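Local structure of transcobalamin-1 (Homo sapiens, 4KKI) at residues A[371-376]-A[387-391]. The protein binds vitamin B12 with femtomolar affinity and shields it from the acid of the stomach during transport. Numbering follows the deposited sequence.
Sequences TIFGFT and TCIQG. With NAG (2-acetamido-2-deoxy-beta-D-glucopyranose), chain D.
The Q390 side chain lies alongside I372 and its amide bonds to the carbonyl of I372, tying the turn after strand 384-389 to the short helix 370-373. From CB, CG lies anti to the carbonyl carbon (chi1 -63°), 3.2 Å from I372 O and rather farther from T371 O. The chain stays extended beyond CG, bringing CD past I372 O and NE2 to within 2.7 Å of that oxygen. The bond is nearly straight at the hydrogen (161°), falls on a lone pair of I372 O in the carbonyl plane, and leaves the oxygen only 7° out of the Q390 amide plane, a geometry consistent with the bond holding the amide in this rotation. NE2 also lies against CG2 of I372. Cut back to an alanine, this position is likely to leave I372 O without the amide donor and a gap beside CG2 of I372. Backbone N of Q390 donates to G374 O, 2.9 Å away.

Further along, the segments form the antiparallel hairpin 375-379/384-389 of the C-terminal beta domain. F375 and I389 make a non-hydrogen-bonded pair, CB of F375 meeting CG1 of I389 at 3.7 Å; the F375 ring continues to helix 358-368, and I389 touches V340. T376 and C388 form the hydrogen-bonded pair, with side chains on the opposite face from F375 and I389 and CB atoms 3.6 Å apart; C388 is disulfide-bonded to C393. T376 N donates to C388 O. In return T376 O accepts from both T387 N (3.0 Å) and C388 N (3.1 Å), so T387 and C388 together face T376, a classic beta bulge, while CG2 of T376 packs against T387 OG1.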
# COMPACT_ATOMS: atom_id res chain seq x y z
N THR A 371 -31.09 -12.69 -1.78
CA THR A 371 -30.66 -14.04 -1.44
C THR A 371 -29.36 -14.39 -2.15
O THR A 371 -28.45 -14.97 -1.56
CB THR A 371 -31.73 -15.09 -1.82
OG1 THR A 371 -33.00 -14.67 -1.31
CG2 THR A 371 -31.37 -16.45 -1.24
N ILE A 372 -29.28 -14.02 -3.42
CA ILE A 372 -28.16 -14.41 -4.27
C ILE A 372 -27.12 -13.31 -4.40
O ILE A 372 -25.91 -13.57 -4.39
CB ILE A 372 -28.67 -14.86 -5.67
CG1 ILE A 372 -28.96 -16.36 -5.70
CG2 ILE A 372 -27.64 -14.55 -6.74
CD1 ILE A 372 -30.13 -16.78 -4.85
N PHE A 373 -27.58 -12.07 -4.51
CA PHE A 373 -26.67 -10.95 -4.73
C PHE A 373 -26.52 -10.04 -3.50
O PHE A 373 -25.95 -8.96 -3.59
CB PHE A 373 -27.11 -10.14 -5.95
CG PHE A 373 -27.02 -10.91 -7.24
CD1 PHE A 373 -25.86 -11.58 -7.58
CD2 PHE A 373 -28.11 -10.97 -8.10
CE1 PHE A 373 -25.78 -12.29 -8.77
CE2 PHE A 373 -28.03 -11.69 -9.29
CZ PHE A 373 -26.86 -12.35 -9.62
N GLY A 374 -27.04 -10.49 -2.37
CA GLY A 374 -26.88 -9.76 -1.12
C GLY A 374 -25.44 -9.84 -0.64
O GLY A 374 -24.86 -10.92 -0.58
N PHE A 375 -24.87 -8.69 -0.31
CA PHE A 375 -23.47 -8.66 0.09
C PHE A 375 -23.22 -7.82 1.34
O PHE A 375 -24.06 -7.02 1.75
CB PHE A 375 -22.58 -8.16 -1.06
CG PHE A 375 -22.77 -6.70 -1.38
CD1 PHE A 375 -23.80 -6.28 -2.20
CD2 PHE A 375 -21.90 -5.75 -0.86
CE1 PHE A 375 -23.97 -4.94 -2.50
CE2 PHE A 375 -22.06 -4.40 -1.16
CZ PHE A 375 -23.10 -4.00 -1.98
N THR A 376 -22.06 -8.03 1.95
CA THR A 376 -21.64 -7.25 3.10
C THR A 376 -20.34 -6.52 2.78
O THR A 376 -19.36 -7.13 2.37
CB THR A 376 -21.42 -8.14 4.34
OG1 THR A 376 -22.64 -8.84 4.65
CG2 THR A 376 -21.00 -7.31 5.53
N THR A 387 -16.49 -7.80 1.90
CA THR A 387 -16.09 -8.85 2.84
C THR A 387 -16.91 -10.12 2.66
O THR A 387 -16.36 -11.22 2.67
CB THR A 387 -16.22 -8.37 4.30
OG1 THR A 387 -17.58 -8.02 4.57
CG2 THR A 387 -15.33 -7.16 4.56
N CYS A 388 -18.22 -9.96 2.51
CA CYS A 388 -19.11 -11.11 2.42
C CYS A 388 -20.12 -10.99 1.29
O CYS A 388 -20.60 -9.90 0.99
CB CYS A 388 -19.86 -11.31 3.74
SG CYS A 388 -18.86 -11.21 5.24
N ILE A 389 -20.42 -12.12 0.67
CA ILE A 389 -21.54 -12.24 -0.26
C ILE A 389 -22.27 -13.53 0.06
O ILE A 389 -21.64 -14.57 0.25
CB ILE A 389 -21.08 -12.25 -1.73
CG1 ILE A 389 -20.36 -10.94 -2.07
CG2 ILE A 389 -22.26 -12.46 -2.66
CD1 ILE A 389 -19.97 -10.83 -3.52
N GLN A 390 -23.60 -13.47 0.14
CA GLN A 390 -24.44 -14.62 0.48
C GLN A 390 -24.08 -15.23 1.83
O GLN A 390 -24.23 -16.44 2.04
CB GLN A 390 -24.34 -15.71 -0.60
CG GLN A 390 -24.85 -15.30 -1.97
CD GLN A 390 -24.76 -16.43 -2.98
OE1 GLN A 390 -24.45 -17.57 -2.62
NE2 GLN A 390 -25.01 -16.12 -4.24
N GLY A 391 -23.59 -14.40 2.75
CA GLY A 391 -23.18 -14.87 4.06
C GLY A 391 -21.81 -15.52 4.04
O GLY A 391 -21.29 -15.90 5.09
C1 NAG D . -33.51 -15.09 -6.55
C2 NAG D . -34.91 -15.48 -6.01
C3 NAG D . -35.24 -16.96 -6.05
C4 NAG D . -34.60 -17.67 -7.22
C5 NAG D . -33.13 -17.34 -7.24
C6 NAG D . -32.43 -18.13 -8.32
C7 NAG D . -35.60 -13.82 -4.43
C8 NAG D . -35.47 -13.29 -3.04
N2 NAG D . -35.03 -14.99 -4.66
O3 NAG D . -36.65 -17.09 -6.16
O4 NAG D . -34.77 -19.07 -7.08
O5 NAG D . -33.04 -15.97 -7.56
O6 NAG D . -33.11 -17.91 -9.55
O7 NAG D . -36.20 -13.22 -5.30
O HOH W 1 -23.45 -11.00 2.89